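Local coordinates for protein 2,3-dihydroxybenzoate-AMP ligase (Mycobacterium smegmatis, PDB 5KEI) that belongs to the ANL clan of AMP-binding enzymes, pairing a large AMP-binding region with a smaller C-terminal domain, at residues I365-P368 and P369-E373; A339-R342 and G343-P347; A236-L240 and C241-A245. One frame throughout, in Å; residues are numbered along the deposited sequence.

Interaction 1: I365-P368 and P369-E373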
ATOM      1  N   ILE A 365       8.666 -14.720 -15.763  1.00 30.64           N
ATOM      2  CA  ILE A 365       8.959 -14.145 -17.078  1.00 32.62           C
ATOM      3  C   ILE A 365       8.836 -15.146 -18.237  1.00 41.93           C
ATOM      4  O   ILE A 365       8.299 -14.814 -19.302  1.00 49.71           O
ATOM      5  CB  ILE A 365      10.360 -13.514 -17.106  1.00 40.38           C
ATOM      6  CG1 ILE A 365      10.394 -12.288 -16.197  1.00 34.39           C
ATOM      7  CG2 ILE A 365      10.740 -13.105 -18.523  1.00 38.82           C
ATOM      8  CD1 ILE A 365       9.350 -11.280 -16.512  1.00 27.00           C
ATOM      9  N   GLY A 366       9.282 -16.378 -18.050  1.00 35.79           N
ATOM     10  CA  GLY A 366       9.104 -17.333 -19.137  1.00 40.03           C
ATOM     11  C   GLY A 366       7.769 -18.065 -19.242  1.00 35.16           C
ATOM     12  O   GLY A 366       7.613 -18.929 -20.099  1.00 36.39           O
ATOM     13  N   ASP A 367       6.807 -17.734 -18.380  1.00 37.58           N
ATOM     14  CA  ASP A 367       5.598 -18.553 -18.219  1.00 32.61           C
ATOM     15  C   ASP A 367       4.730 -18.679 -19.459  1.00 32.65           C
ATOM     16  O   ASP A 367       4.575 -17.713 -20.207  1.00 34.56           O
ATOM     17  CB  ASP A 367       4.739 -18.008 -17.084  1.00 34.61           C
ATOM     18  CG  ASP A 367       5.188 -18.507 -15.761  1.00 37.66           C
ATOM     19  OD1 ASP A 367       6.044 -19.417 -15.780  1.00 34.18           O
ATOM     20  OD2 ASP A 367       4.687 -18.017 -14.722  1.00 34.71           O
ATOM     21  N   PRO A 368       4.142 -19.877 -19.663  1.00 33.64           N
ATOM     22  CA  PRO A 368       3.254 -20.162 -20.795  1.00 33.91           C
ATOM     23  C   PRO A 368       2.079 -19.198 -20.899  1.00 32.07           C
ATOM     24  O   PRO A 368       1.576 -18.742 -19.882  1.00 33.64           O
ATOM     25  CB  PRO A 368       2.763 -21.592 -20.508  1.00 32.81           C
ATOM     26  CG  PRO A 368       3.179 -21.906 -19.142  1.00 31.64           C
ATOM     27  CD  PRO A 368       4.389 -21.089 -18.867  1.00 31.74           C
ATOM     28  N   PRO A 369       1.643 -18.901 -22.130  1.00 34.31           N
ATOM     29  CA  PRO A 369       0.564 -17.938 -22.382  1.00 31.34           C
ATOM     30  C   PRO A 369      -0.719 -18.205 -21.576  1.00 34.83           C
ATOM     31  O   PRO A 369      -1.376 -17.245 -21.169  1.00 33.48           O
ATOM     32  CB  PRO A 369       0.309 -18.092 -23.890  1.00 28.40           C
ATOM     33  CG  PRO A 369       1.649 -18.527 -24.441  1.00 35.64           C
ATOM     34  CD  PRO A 369       2.200 -19.453 -23.381  1.00 34.07           C
ATOM     35  N   GLU A 370      -1.066 -19.468 -21.341  1.00 31.95           N
ATOM     36  CA  GLU A 370      -2.271 -19.776 -20.580  1.00 35.29           C
ATOM     37  C   GLU A 370      -2.117 -19.346 -19.123  1.00 34.24           C
ATOM     38  O   GLU A 370      -3.107 -19.023 -18.456  1.00 35.17           O
ATOM     39  CB  GLU A 370      -2.628 -21.271 -20.662  1.00 34.79           C
ATOM     40  CG  GLU A 370      -1.520 -22.245 -20.272  1.00 45.55           C
ATOM     41  CD  GLU A 370      -0.586 -22.632 -21.434  1.00 48.14           C
ATOM     42  OE1 GLU A 370      -0.649 -21.993 -22.515  1.00 46.10           O
ATOM     43  OE2 GLU A 370       0.210 -23.590 -21.254  1.00 47.02           O
ATOM     44  N   VAL A 371      -0.876 -19.329 -18.641  1.00 33.18           N
ATOM     45  CA  VAL A 371      -0.597 -18.888 -17.281  1.00 34.67           C
ATOM     46  C   VAL A 371      -0.614 -17.353 -17.187  1.00 32.74           C
ATOM     47  O   VAL A 371      -1.137 -16.795 -16.217  1.00 27.99           O
ATOM     48  CB  VAL A 371       0.738 -19.450 -16.789  1.00 30.84           C
ATOM     49  CG1 VAL A 371       1.173 -18.782 -15.474  1.00 31.59           C
ATOM     50  CG2 VAL A 371       0.604 -20.945 -16.590  1.00 29.41           C
ATOM     51  N   LEU A 372      -0.078 -16.684 -18.207  1.00 30.27           N
ATOM     52  CA  LEU A 372      -0.099 -15.228 -18.278  1.00 29.45           C
ATOM     53  C   LEU A 372      -1.527 -14.679 -18.376  1.00 32.49           C
ATOM     54  O   LEU A 372      -1.821 -13.591 -17.883  1.00 32.99           O
ATOM     55  CB  LEU A 372       0.704 -14.728 -19.480  1.00 26.88           C
ATOM     56  CG  LEU A 372       2.171 -15.126 -19.597  1.00 32.07           C
ATOM     57  CD1 LEU A 372       2.813 -14.496 -20.831  1.00 29.36           C
ATOM     58  CD2 LEU A 372       2.939 -14.752 -18.338  1.00 29.44           C
ATOM     59  N   GLU A 373      -2.413 -15.436 -19.011  1.00 31.61           N
ATOM     60  CA  GLU A 373      -3.727 -14.916 -19.355  1.00 31.79           C
ATOM     61  C   GLU A 373      -4.819 -15.384 -18.389  1.00 31.84           C
ATOM     62  O   GLU A 373      -5.853 -14.740 -18.288  1.00 31.38           O
ATOM     63  CB  GLU A 373      -4.090 -15.293 -20.806  1.00 31.31           C
ATOM     64  CG  GLU A 373      -3.250 -14.537 -21.847  1.00 37.68           C
ATOM     65  CD  GLU A 373      -3.641 -14.796 -23.311  1.00 42.51           C
ATOM     66  OE1 GLU A 373      -4.600 -15.556 -23.572  1.00 47.13           O
ATOM     67  OE2 GLU A 373      -2.975 -14.224 -24.210  1.00 43.37           O
TER
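Pro-368 meets Glu-370, Val-371 and Leu-372 in a local contact at the N-terminus of helix 369-374, where the loop leaving strand 360-362 turns into the helix. The carbonyl oxygen of Pro-368 does the polar work. It accepts the amide N of Leu-372 at 3.1 Å, a donor lying in the carbonyl plane with an N-H...O angle of 157°. It also accepts the N of Val-371 at 2.8 Å, which comes from above that plane by a more bent bond. One oxygen thus takes an alpha-helical i to i+4 bond and, at a poorer angle, an i to i+3 bond of the 3-10 kind. Pro-368 occupies the N-cap position, and Pro-369 opens the helix. Proline suits that first turn because its nitrogen carries no hydrogen, none is called for there, and the ring fixes a phi close to the helical value. A glutamate follows, a residue whose charge would be favoured near the positive end of the helix dipole. The Glu-370 chain, bent at chi2 (-88°), folds back so that OE2 lies 3.3 Å from Pro-368 CB, crossing the ring obliquely. Val-371 lies alongside the same ring and points the same way, with its CG2 3.8 Å from Pro-368 CG. With chi1 at 169°, Val-371 CG1 is anti to the backbone N, and this puts it, rather than CG2, against Asp-367, 3.7 Å from OD2. That carboxylate oxygen has its stronger partner elsewhere, the amide N of Arg-364, with a weak second bond to Tyr-449 OH. Leu-372 also packs on the loop, its CD2 3.9 Å from Asp-367 CB and its CG 3.6 Å from Asp-367 O. Buried Val-371 also packs on Leu-446 and Tyr-449.

Interaction 2: A339-R342 and G343-P347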
ATOM      1  N   ALA A 339      -5.840 -11.378 -23.268  1.00 32.17           N
ATOM      2  CA  ALA A 339      -5.636 -11.785 -24.657  1.00 35.41           C
ATOM      3  C   ALA A 339      -5.376 -10.573 -25.518  1.00 30.35           C
ATOM      4  O   ALA A 339      -4.406 -10.545 -26.291  1.00 34.01           O
ATOM      5  CB  ALA A 339      -6.855 -12.568 -25.190  1.00 33.61           C
ATOM      6  N   LEU A 340      -6.252  -9.576 -25.385  1.00 31.54           N
ATOM      7  CA  LEU A 340      -6.136  -8.331 -26.150  1.00 35.85           C
ATOM      8  C   LEU A 340      -4.787  -7.676 -25.924  1.00 34.61           C
ATOM      9  O   LEU A 340      -4.096  -7.282 -26.863  1.00 33.64           O
ATOM     10  CB  LEU A 340      -7.239  -7.347 -25.774  1.00 34.58           C
ATOM     11  CG  LEU A 340      -7.212  -6.007 -26.513  1.00 30.52           C
ATOM     12  CD1 LEU A 340      -7.501  -6.231 -27.980  1.00 34.25           C
ATOM     13  CD2 LEU A 340      -8.237  -5.070 -25.917  1.00 28.11           C
ATOM     14  N   VAL A 341      -4.418  -7.581 -24.656  1.00 32.29           N
ATOM     15  CA  VAL A 341      -3.179  -6.936 -24.280  1.00 31.49           C
ATOM     16  C   VAL A 341      -1.963  -7.601 -24.912  1.00 34.06           C
ATOM     17  O   VAL A 341      -1.088  -6.916 -25.434  1.00 39.56           O
ATOM     18  CB  VAL A 341      -3.022  -6.919 -22.757  1.00 30.39           C
ATOM     19  CG1 VAL A 341      -1.569  -6.636 -22.364  1.00 33.37           C
ATOM     20  CG2 VAL A 341      -3.976  -5.907 -22.161  1.00 25.70           C
ATOM     21  N   ARG A 342      -1.876  -8.923 -24.895  1.00 31.44           N
ATOM     22  CA  ARG A 342      -0.660  -9.487 -25.471  1.00 38.97           C
ATOM     23  C   ARG A 342      -0.844  -9.948 -26.914  1.00 35.96           C
ATOM     24  O   ARG A 342      -0.098 -10.774 -27.417  1.00 43.37           O
ATOM     25  CB  ARG A 342      -0.097 -10.611 -24.588  1.00 37.28           C
ATOM     26  CG  ARG A 342      -0.997 -11.732 -24.243  1.00 34.64           C
ATOM     27  CD  ARG A 342      -0.311 -12.609 -23.195  1.00 34.30           C
ATOM     28  NE  ARG A 342       0.997 -13.096 -23.640  1.00 37.36           N
ATOM     29  CZ  ARG A 342       1.182 -14.056 -24.552  1.00 40.21           C
ATOM     30  NH1 ARG A 342       0.143 -14.644 -25.154  1.00 36.46           N
ATOM     31  NH2 ARG A 342       2.414 -14.420 -24.877  1.00 36.91           N
ATOM     32  N   GLY A 343      -1.833  -9.383 -27.587  1.00 39.26           N
ATOM     33  CA  GLY A 343      -1.927  -9.526 -29.026  1.00 37.61           C
ATOM     34  C   GLY A 343      -1.722  -8.164 -29.662  1.00 41.52           C
ATOM     35  O   GLY A 343      -1.317  -8.051 -30.815  1.00 44.16           O
ATOM     36  N   ALA A 344      -1.987  -7.119 -28.885  1.00 45.34           N
ATOM     37  CA  ALA A 344      -1.967  -5.756 -29.393  1.00 42.91           C
ATOM     38  C   ALA A 344      -0.836  -4.912 -28.803  1.00 45.49           C
ATOM     39  O   ALA A 344      -0.455  -3.901 -29.393  1.00 51.36           O
ATOM     40  CB  ALA A 344      -3.307  -5.094 -29.130  1.00 38.00           C
ATOM     41  N   LEU A 345      -0.301  -5.311 -27.651  1.00 44.09           N
ATOM     42  CA  LEU A 345       0.731  -4.510 -26.975  1.00 43.02           C
ATOM     43  C   LEU A 345       2.090  -5.193 -26.873  1.00 45.41           C
ATOM     44  O   LEU A 345       3.095  -4.644 -27.314  1.00 50.42           O
ATOM     45  CB  LEU A 345       0.279  -4.120 -25.564  1.00 43.07           C
ATOM     46  CG  LEU A 345      -0.801  -3.052 -25.404  1.00 41.92           C
ATOM     47  CD1 LEU A 345      -0.991  -2.743 -23.917  1.00 37.43           C
ATOM     48  CD2 LEU A 345      -0.426  -1.795 -26.178  1.00 39.45           C
ATOM     49  N   THR A 346       2.112  -6.370 -26.259  1.00 40.66           N
ATOM     50  CA  THR A 346       3.338  -7.123 -26.016  1.00 36.27           C
ATOM     51  C   THR A 346       2.979  -8.488 -25.419  1.00 41.07           C
ATOM     52  O   THR A 346       2.130  -8.573 -24.524  1.00 39.77           O
ATOM     53  CB  THR A 346       4.331  -6.383 -25.051  1.00 37.94           C
ATOM     54  OG1 THR A 346       5.433  -7.248 -24.747  1.00 34.72           O
ATOM     55  CG2 THR A 346       3.650  -5.969 -23.736  1.00 34.73           C
ATOM     56  N   PRO A 347       3.624  -9.563 -25.912  1.00 39.66           N
ATOM     57  CA  PRO A 347       3.397 -10.883 -25.317  1.00 35.08           C
ATOM     58  C   PRO A 347       3.943 -10.924 -23.895  1.00 32.79           C
ATOM     59  O   PRO A 347       3.584 -11.814 -23.119  1.00 31.24           O
ATOM     60  CB  PRO A 347       4.174 -11.828 -26.241  1.00 37.30           C
ATOM     61  CG  PRO A 347       5.219 -10.977 -26.860  1.00 38.21           C
ATOM     62  CD  PRO A 347       4.623  -9.605 -26.995  1.00 34.82           C
TER
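Arg-342 and Pro-347 carry the side-chain part of this contact at the C-terminal end of helix 335-344. The guanidinium meets the carbonyl oxygen of Pro-347 at its edge and in its plane: NE donates at 2.9 Å to Pro-347 O with an angle of 159°, while NH2 adds a weak bond to that oxygen at 3.4 Å. Arg-342 CG sits between its own backbone N and carbonyl carbon (chi1 55°), and a bend at chi3 carries the group round to the proline, which it crosses at about a right angle. A long, flexible arginine can thus bond to the turn that follows the helix and still reach Glu-373, which makes a salt bridge with NH1. Arg-342 CA makes a C-H...O contact with Thr-346 O at 3.1 Å. The helix belongs to the beta-alpha-beta unit of strand 325-328, helix 335-344 and strand 349-354, and this is where its chain turns back towards the sheet. Among the backbone bonds, Leu-340 O takes both Gly-343 N (3.2 Å) and Ala-344 N (2.9 Å). Val-341 O accepts Leu-345 N at 2.8 Å and, weakly, Thr-346 N. Apolar packing is looser: Val-341 CG1 lies 4.2 Å from Leu-345 CD1, and these two branched residues suit the side facing Leu-326 and helix 303-310.

Interaction 3: A236-L240 and C241-A245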
ATOM      1  N   ALA A 236      14.226  -8.601  -4.742  1.00 23.74           N
ATOM      2  CA  ALA A 236      13.648  -9.861  -5.175  1.00 28.36           C
ATOM      3  C   ALA A 236      12.704  -9.669  -6.368  1.00 24.37           C
ATOM      4  O   ALA A 236      12.679 -10.497  -7.262  1.00 29.36           O
ATOM      5  CB  ALA A 236      12.921 -10.535  -4.022  1.00 26.60           C
ATOM      6  N   SER A 237      11.944  -8.576  -6.388  1.00 27.25           N
ATOM      7  CA  SER A 237      11.009  -8.319  -7.498  1.00 27.77           C
ATOM      8  C   SER A 237      11.743  -7.997  -8.773  1.00 26.67           C
ATOM      9  O   SER A 237      11.315  -8.399  -9.860  1.00 30.76           O
ATOM     10  CB  SER A 237      10.053  -7.153  -7.189  1.00 24.71           C
ATOM     11  OG  SER A 237       9.271  -7.436  -6.067  1.00 26.71           O
ATOM     12  N   ALA A 238      12.813  -7.215  -8.640  1.00 26.01           N
ATOM     13  CA  ALA A 238      13.645  -6.842  -9.787  1.00 28.79           C
ATOM     14  C   ALA A 238      14.414  -8.065 -10.309  1.00 30.85           C
ATOM     15  O   ALA A 238      14.619  -8.210 -11.510  1.00 30.94           O
ATOM     16  CB  ALA A 238      14.608  -5.700  -9.415  1.00 23.01           C
ATOM     17  N   GLU A 239      14.820  -8.951  -9.408  1.00 28.63           N
ATOM     18  CA  GLU A 239      15.417 -10.198  -9.837  1.00 31.66           C
ATOM     19  C   GLU A 239      14.412 -11.079 -10.594  1.00 33.86           C
ATOM     20  O   GLU A 239      14.749 -11.690 -11.606  1.00 33.09           O
ATOM     21  CB  GLU A 239      15.972 -10.971  -8.651  1.00 33.07           C
ATOM     22  CG  GLU A 239      16.767 -12.191  -9.089  1.00 40.88           C
ATOM     23  CD  GLU A 239      16.852 -13.272  -8.025  1.00 52.91           C
ATOM     24  OE1 GLU A 239      16.760 -12.952  -6.813  1.00 58.41           O
ATOM     25  OE2 GLU A 239      17.003 -14.451  -8.415  1.00 59.77           O
ATOM     26  N   LEU A 240      13.185 -11.146 -10.096  1.00 31.64           N
ATOM     27  CA  LEU A 240      12.173 -12.001 -10.696  1.00 27.84           C
ATOM     28  C   LEU A 240      11.815 -11.475 -12.078  1.00 32.05           C
ATOM     29  O   LEU A 240      11.616 -12.249 -13.023  1.00 30.21           O
ATOM     30  CB  LEU A 240      10.934 -12.085  -9.797  1.00 31.00           C
ATOM     31  CG  LEU A 240       9.725 -12.936 -10.221  1.00 30.41           C
ATOM     32  CD1 LEU A 240       8.977 -13.408  -8.986  1.00 28.53           C
ATOM     33  CD2 LEU A 240       8.778 -12.160 -11.143  1.00 25.31           C
ATOM     34  N   CYS A 241      11.752 -10.155 -12.196  1.00 29.46           N
ATOM     35  CA  CYS A 241      11.409  -9.531 -13.469  1.00 32.09           C
ATOM     36  C   CYS A 241      12.591  -9.472 -14.406  1.00 30.38           C
ATOM     37  O   CYS A 241      12.455  -9.011 -15.537  1.00 29.87           O
ATOM     38  CB  CYS A 241      10.862  -8.120 -13.255  1.00 33.72           C
ATOM     39  SG  CYS A 241       9.276  -8.069 -12.386  1.00 33.37           S
ATOM     40  N   ARG A 242      13.749  -9.906 -13.912  1.00 32.26           N
ATOM     41  CA  ARG A 242      14.971  -9.985 -14.706  1.00 36.73           C
ATOM     42  C   ARG A 242      15.449  -8.606 -15.186  1.00 35.84           C
ATOM     43  O   ARG A 242      15.990  -8.473 -16.286  1.00 37.89           O
ATOM     44  CB  ARG A 242      14.759 -10.930 -15.906  1.00 37.40           C
ATOM     45  CG  ARG A 242      14.084 -12.264 -15.546  1.00 39.90           C
ATOM     46  CD  ARG A 242      15.078 -13.425 -15.485  1.00 49.74           C
ATOM     47  NE  ARG A 242      14.459 -14.670 -15.012  1.00 64.00           N
ATOM     48  CZ  ARG A 242      15.119 -15.803 -14.753  1.00 66.08           C
ATOM     49  NH1 ARG A 242      16.437 -15.879 -14.929  1.00 59.86           N
ATOM     50  NH2 ARG A 242      14.457 -16.871 -14.321  1.00 65.61           N
ATOM     51  N   LEU A 243      15.245  -7.582 -14.357  1.00 36.88           N
ATOM     52  CA  LEU A 243      15.685  -6.220 -14.679  1.00 35.18           C
ATOM     53  C   LEU A 243      17.217  -6.129 -14.759  1.00 35.71           C
ATOM     54  O   LEU A 243      17.927  -6.694 -13.928  1.00 29.24           O
ATOM     55  CB  LEU A 243      15.172  -5.220 -13.632  1.00 34.27           C
ATOM     56  CG  LEU A 243      13.673  -4.905 -13.503  1.00 34.76           C
ATOM     57  CD1 LEU A 243      13.437  -3.703 -12.549  1.00 28.04           C
ATOM     58  CD2 LEU A 243      13.014  -4.663 -14.857  1.00 28.20           C
ATOM     59  N   THR A 244      17.719  -5.419 -15.763  1.00 37.37           N
ATOM     60  CA  THR A 244      19.153  -5.156 -15.863  1.00 38.31           C
ATOM     61  C   THR A 244      19.384  -3.647 -15.990  1.00 37.30           C
ATOM     62  O   THR A 244      18.430  -2.877 -16.145  1.00 34.73           O
ATOM     63  CB  THR A 244      19.807  -5.893 -17.076  1.00 41.03           C
ATOM     64  OG1 THR A 244      19.346  -5.324 -18.305  1.00 41.47           O
ATOM     65  CG2 THR A 244      19.501  -7.402 -17.061  1.00 35.17           C
ATOM     66  N   ALA A 245      20.645  -3.226 -15.933  1.00 31.68           N
ATOM     67  CA  ALA A 245      20.992  -1.817 -16.119  1.00 34.35           C
ATOM     68  C   ALA A 245      20.528  -1.260 -17.472  1.00 36.47           C
ATOM     69  O   ALA A 245      20.521  -0.048 -17.677  1.00 40.36           O
ATOM     70  CB  ALA A 245      22.488  -1.621 -15.966  1.00 33.98           C
TER
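Leu-243 packs back on Ala-238, the two apolar residues meeting across the C-terminal end of helix 227-240. The leucine can be followed outward: CB lies 3.7 Å from Ala-238 O; CG, set anti to its own carbonyl carbon (chi1 -68°), lies 4.0 Å from the same Ala-238 O; and the tip, CD1, reaches Ala-238 CB at 3.9 Å. Alanine offers a small methyl on which the leucine branch can settle, and both residues are buried. Their backbones are joined as well, since Leu-243 N donates to Ala-238 O at 3.0 Å, nearly along the C=O axis and with an N-H...O angle of 156°. Together with the weak bond from Arg-242 N to Glu-239 O at 3.1 Å, this makes a Schellman motif, and the apolar pair that brackets it is a familiar companion of that motif. Arg-242 takes the positive phi (64°) that the motif needs, a left-handed conformation more often given to glycine; its side chain leaves the helix, CG passing Leu-240 O at 3.5 Å. Before it, Cys-241 N continues the helical pattern by donating to Ser-237 O at 3.0 Å. Cysteine is compact enough for this enclosed position, where it touches Leu-325 and Gln-327 of strand 325-328 and Gln-350 of strand 349-354. Ser-237 and Leu-240 turn towards strand 360-362, and the hydroxyl of Ser-237 bonds to Asn-233 O and Tyr-362 OH. The helix end therefore rests against three strands of the nine-stranded mixed sheet, with Leu-243 lying beside Pro-264 and Arg-324.

How the interactions relate
Along the chain interaction 3 comes first, then interaction 2, then interaction 1, all within the AMP-binding region. Each marks a helix end: 236-245 and 339-347 close helices 227-240 and 335-344, whereas 365-373 begins helix 369-374. In space, interaction 1 touches both of the others. Its centre lies about 12 Å from that of interaction 2, which it meets through Leu-372 CD1 and Pro-347 O (3.6 Å) alongside the Glu-373 to Arg-342 salt bridge, and about 17 Å from that of interaction 3, where Ile-365 CG1 meets Leu-240 O at 3.4 Å. Interactions 2 and 3 do not touch, their nearest atoms about 12 Å apart. Segment 365-373 thus joins two helix ends, its loop meeting one and its helix the other.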